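Local coordinates for dihydrodipicolinate synthase family protein (Sinorhizobium meliloti, PDB 4DNH), which is of unknown function but folds as a TIM barrel and is probably related to the dihydrodipicolinate synthases, at residues A40-A45 with T325-L330; D134-Y139 with D176-Q181. One frame throughout, in Å; residues are numbered along the deposited sequence.

In the fold
From the N terminus, the chain first makes a two-stranded antiparallel sheet and then enters a closed barrel of eight parallel strands. Interaction 1 starts where the first barrel strand, 37-40, runs out into its loop. It closes only after the whole barrel has been built, when helix 323-333 returns to that loop. Interaction 2 is nested inside. It joins helices 132-148 and 168-181, which follow the third and fourth strands, and closes a shorter loop that holds strand 153-155 and helix 159-164. The nearest atoms of interactions 1 and 2 are about 17 Å apart. One ties helix 323-333 to the loop after the first barrel strand, the other ties two outer helices.

Interaction 1 (A40-A45 with T325-L330); sequences AAHVVA and TGVVFL
His-42 packs against Val-327 and Val-328 in a small, buried van der Waals contact between a loop and a helix. The loop leaves the barrel strand 37-40 at its C-terminal end, the end where TIM-barrel enzymes carry their active sites. No catalytic role is established for His-42. The helix, 323-333, comes after the barrel is complete. His-42 is the one residue of 40-45 that reaches the helix. Its backbone comes closest at Val-328, with the two CA atoms 7.0 Å apart.

The flat imidazole meets methyl groups of two beta-branched side chains. Val-328 CG2 lies 3.8 Å from His-42 CD2. The same methyl is 4.0 Å from His-42 CB, so it touches CB as well as the ring. It comes at the ring obliquely. Val-327 adds a looser touch one residue earlier, with its CG1 4.2 Å from His-42 CB. CB of His-42 points at the helix, and chi1 70° swings the ring off that line, so that it lies alongside the valines.

No hydrogen bond crosses between the two segments. His-42 ND1 makes a hydrogen bond to Asp-280 OD2, and NE2 a weak one to Gln-337 OE1. These two partners limit rotation of the ring, while the valine methyls pack beside it. The ring of Phe-67 also meets it, with the planes at about 60°.

Asp-280 lies on the short helix 278-281, just after the last barrel strand, and Val-327 touches this helix too. The backbone of Ala-40 is hydrogen-bonded to Leu-276 of that last strand, where the barrel closes. Ala-41 and Val-43 lean on helix 61-73. Phe-329 and Leu-330 touch helix 352-364, and Leu-330 also touches Ala-281. Helix 323-333 thus packs between the loop after strand 37-40 and helix 352-364.

Interaction 2 (D134-Y139 with D176-Q181); sequences DILAAY and DRVLSQ
Leu-136 and Tyr-139 of helix 132-148 pack against Val-178 and Arg-177 of helix 168-181. These are two outer helices of the barrel, following the third and fourth strands. Their short segments run nearly parallel, with axes 10.2 Å apart and a crossing angle of -26°.

The apolar contacts centre on one methyl. Val-178 CG2 lies 3.8 Å from Leu-136 CD2. It is also 3.8 Å from Tyr-139 CB and reaches over to CG and CD2 of the ring, which it meets obliquely. With CG1 of Val-178 anti to the backbone N (chi1 171°), CG2 lies beside that N and touches both Leu-136 and Tyr-139.

Aliphatic contacts with the arginine lie at the margin. Arg-177 CB is 3.9 Å from Leu-136 CD2, and its CD is 4.0 Å from Leu-136 CD1. The two side chains cross at about a right angle.

The polar end of Tyr-139 has its hydrogen bond outside this pair, from OH to Met-156 O. No hydrogen bond joins the segments themselves. The helices are therefore held here by apolar burial, with the arginine's carbon chain covering an edge beside solvent.

Interaction 1 (A40-A45 with T325-L330)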
# COMPACT_ATOMS: atom_id res chain seq x y z
N ALA A 40 -3.02 -2.33 0.53
CA ALA A 40 -3.04 -1.33 -0.54
C ALA A 40 -2.72 -2.08 -1.83
O ALA A 40 -1.61 -2.59 -1.99
CB ALA A 40 -2.03 -0.24 -0.28
N ALA A 41 -3.68 -2.16 -2.75
CA ALA A 41 -3.57 -3.11 -3.84
C ALA A 41 -3.03 -2.48 -5.12
O ALA A 41 -3.34 -1.33 -5.45
CB ALA A 41 -4.92 -3.76 -4.10
N HIS A 42 -2.24 -3.26 -5.85
CA HIS A 42 -1.57 -2.81 -7.07
C HIS A 42 -2.51 -2.87 -8.25
O HIS A 42 -3.62 -3.42 -8.15
CB HIS A 42 -0.34 -3.68 -7.33
CG HIS A 42 -0.68 -5.08 -7.76
ND1 HIS A 42 -1.03 -6.04 -6.88
CD2 HIS A 42 -0.73 -5.68 -9.02
CE1 HIS A 42 -1.28 -7.18 -7.54
NE2 HIS A 42 -1.10 -6.96 -8.84
N VAL A 43 -2.06 -2.31 -9.37
CA VAL A 43 -2.81 -2.30 -10.63
C VAL A 43 -2.16 -3.18 -11.70
O VAL A 43 -0.95 -3.11 -11.89
CB VAL A 43 -2.93 -0.87 -11.19
CG1 VAL A 43 -3.55 -0.88 -12.59
CG2 VAL A 43 -3.78 -0.02 -10.26
N VAL A 44 -2.95 -3.99 -12.39
CA VAL A 44 -2.48 -4.75 -13.53
C VAL A 44 -2.61 -3.94 -14.83
O VAL A 44 -3.74 -3.57 -15.24
CB VAL A 44 -3.22 -6.08 -13.68
CG1 VAL A 44 -2.60 -6.94 -14.81
CG2 VAL A 44 -3.19 -6.82 -12.36
N ALA A 45 -1.47 -3.67 -15.48
CA ALA A 45 -1.50 -3.01 -16.78
C ALA A 45 -1.97 -3.94 -17.90
O ALA A 45 -1.87 -5.16 -17.81
CB ALA A 45 -0.14 -2.41 -17.12
N THR A 325 7.34 -2.25 -7.95
CA THR A 325 7.93 -3.20 -8.84
C THR A 325 8.08 -4.59 -8.22
O THR A 325 7.72 -5.59 -8.86
CB THR A 325 9.25 -2.65 -9.37
OG1 THR A 325 8.99 -1.34 -9.90
CG2 THR A 325 9.85 -3.56 -10.45
N GLY A 326 8.58 -4.66 -6.99
CA GLY A 326 8.72 -5.93 -6.28
C GLY A 326 7.36 -6.55 -5.98
O GLY A 326 7.19 -7.78 -5.96
N VAL A 327 6.37 -5.71 -5.74
CA VAL A 327 5.03 -6.20 -5.42
C VAL A 327 4.41 -6.90 -6.64
O VAL A 327 3.96 -8.05 -6.56
CB VAL A 327 4.16 -5.04 -4.88
CG1 VAL A 327 2.69 -5.41 -4.91
CG2 VAL A 327 4.61 -4.69 -3.46
N VAL A 328 4.41 -6.20 -7.78
CA VAL A 328 3.88 -6.73 -9.01
C VAL A 328 4.73 -7.91 -9.51
O VAL A 328 4.20 -8.89 -10.02
CB VAL A 328 3.78 -5.63 -10.06
CG1 VAL A 328 3.29 -6.20 -11.38
CG2 VAL A 328 2.89 -4.50 -9.56
N PHE A 329 6.05 -7.84 -9.34
CA PHE A 329 6.86 -9.01 -9.70
C PHE A 329 6.43 -10.23 -8.90
O PHE A 329 6.38 -11.34 -9.42
CB PHE A 329 8.35 -8.75 -9.50
CG PHE A 329 9.22 -9.86 -10.01
CD1 PHE A 329 9.33 -10.11 -11.38
CD2 PHE A 329 9.95 -10.65 -9.14
CE1 PHE A 329 10.14 -11.11 -11.86
CE2 PHE A 329 10.77 -11.65 -9.62
CZ PHE A 329 10.86 -11.89 -10.98
N LEU A 330 6.13 -10.04 -7.62
CA LEU A 330 5.70 -11.15 -6.82
C LEU A 330 4.31 -11.65 -7.27
O LEU A 330 4.10 -12.86 -7.38
CB LEU A 330 5.79 -10.83 -5.33
CG LEU A 330 5.72 -12.08 -4.43
CD1 LEU A 330 6.64 -13.21 -4.92
CD2 LEU A 330 5.92 -11.77 -2.95

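Interaction 2 (D134-Y139 with D176-Q181)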
# COMPACT_ATOMS: atom_id res chain seq x y z
N ASP A 134 -8.28 26.86 -4.31
CA ASP A 134 -8.05 25.90 -5.38
C ASP A 134 -7.87 24.50 -4.81
O ASP A 134 -8.34 23.52 -5.41
CB ASP A 134 -6.80 26.27 -6.19
CG ASP A 134 -6.94 27.58 -6.93
OD1 ASP A 134 -8.08 28.07 -7.09
OD2 ASP A 134 -5.90 28.13 -7.35
N ILE A 135 -7.19 24.41 -3.66
CA ILE A 135 -6.84 23.14 -3.02
C ILE A 135 -8.08 22.52 -2.39
O ILE A 135 -8.33 21.32 -2.55
CB ILE A 135 -5.69 23.29 -1.99
CG1 ILE A 135 -4.35 23.54 -2.70
CG2 ILE A 135 -5.59 22.06 -1.10
CD1 ILE A 135 -3.34 24.33 -1.89
N LEU A 136 -8.88 23.34 -1.70
CA LEU A 136 -10.13 22.85 -1.12
C LEU A 136 -11.07 22.33 -2.19
O LEU A 136 -11.70 21.28 -2.01
CB LEU A 136 -10.81 23.93 -0.30
CG LEU A 136 -10.10 24.25 1.01
CD1 LEU A 136 -10.64 25.55 1.62
CD2 LEU A 136 -10.18 23.08 1.98
N ALA A 137 -11.14 23.05 -3.31
CA ALA A 137 -11.95 22.65 -4.45
C ALA A 137 -11.49 21.29 -4.98
O ALA A 137 -12.30 20.41 -5.28
CB ALA A 137 -11.92 23.72 -5.53
N ALA A 138 -10.17 21.10 -5.05
CA ALA A 138 -9.59 19.85 -5.50
C ALA A 138 -10.01 18.67 -4.59
O ALA A 138 -10.51 17.66 -5.08
CB ALA A 138 -8.08 19.98 -5.59
N TYR A 139 -9.82 18.82 -3.28
CA TYR A 139 -10.25 17.81 -2.31
C TYR A 139 -11.74 17.49 -2.41
O TYR A 139 -12.13 16.33 -2.52
CB TYR A 139 -9.96 18.25 -0.88
CG TYR A 139 -8.61 17.84 -0.35
CD1 TYR A 139 -8.26 16.50 -0.22
CD2 TYR A 139 -7.68 18.80 0.02
CE1 TYR A 139 -7.01 16.13 0.26
CE2 TYR A 139 -6.43 18.44 0.50
CZ TYR A 139 -6.10 17.11 0.62
OH TYR A 139 -4.85 16.78 1.10
N ASP A 176 -9.47 21.46 8.27
CA ASP A 176 -10.64 21.92 9.02
C ASP A 176 -11.87 21.95 8.10
O ASP A 176 -12.93 21.43 8.48
CB ASP A 176 -10.38 23.27 9.70
CG ASP A 176 -11.63 23.89 10.32
OD1 ASP A 176 -12.37 23.19 11.07
OD2 ASP A 176 -11.87 25.09 10.07
N ARG A 177 -11.74 22.52 6.90
CA ARG A 177 -12.87 22.54 5.98
C ARG A 177 -13.17 21.15 5.44
O ARG A 177 -14.31 20.68 5.50
CB ARG A 177 -12.70 23.57 4.86
CG ARG A 177 -14.02 23.92 4.17
CD ARG A 177 -14.07 25.35 3.66
NE ARG A 177 -13.97 26.32 4.75
CZ ARG A 177 -13.73 27.63 4.59
NH1 ARG A 177 -13.56 28.14 3.38
NH2 ARG A 177 -13.66 28.43 5.65
N VAL A 178 -12.14 20.49 4.92
CA VAL A 178 -12.28 19.15 4.37
C VAL A 178 -12.99 18.20 5.35
O VAL A 178 -14.02 17.62 5.00
CB VAL A 178 -10.92 18.57 3.91
CG1 VAL A 178 -11.04 17.10 3.55
CG2 VAL A 178 -10.37 19.35 2.72
N LEU A 179 -12.48 18.10 6.58
CA LEU A 179 -13.00 17.12 7.54
C LEU A 179 -14.38 17.45 8.10
O LEU A 179 -15.13 16.55 8.44
CB LEU A 179 -12.03 16.88 8.69
CG LEU A 179 -10.80 16.03 8.39
CD1 LEU A 179 -9.81 16.10 9.55
CD2 LEU A 179 -11.19 14.58 8.11
N SER A 180 -14.71 18.74 8.20
CA SER A 180 -16.06 19.11 8.63
C SER A 180 -17.07 18.86 7.52
O SER A 180 -18.28 18.83 7.78
CB SER A 180 -16.11 20.57 9.10
OG SER A 180 -15.93 21.46 8.01
N GLN A 181 -16.59 18.67 6.29
CA GLN A 181 -17.47 18.45 5.15
C GLN A 181 -17.52 17.01 4.61
O GLN A 181 -18.31 16.72 3.71
CB GLN A 181 -17.15 19.43 4.03
CG GLN A 181 -17.82 20.78 4.24
CD GLN A 181 -17.86 21.60 2.97
OE1 GLN A 181 -18.30 21.13 1.92
NE2 GLN A 181 -17.40 22.85 3.06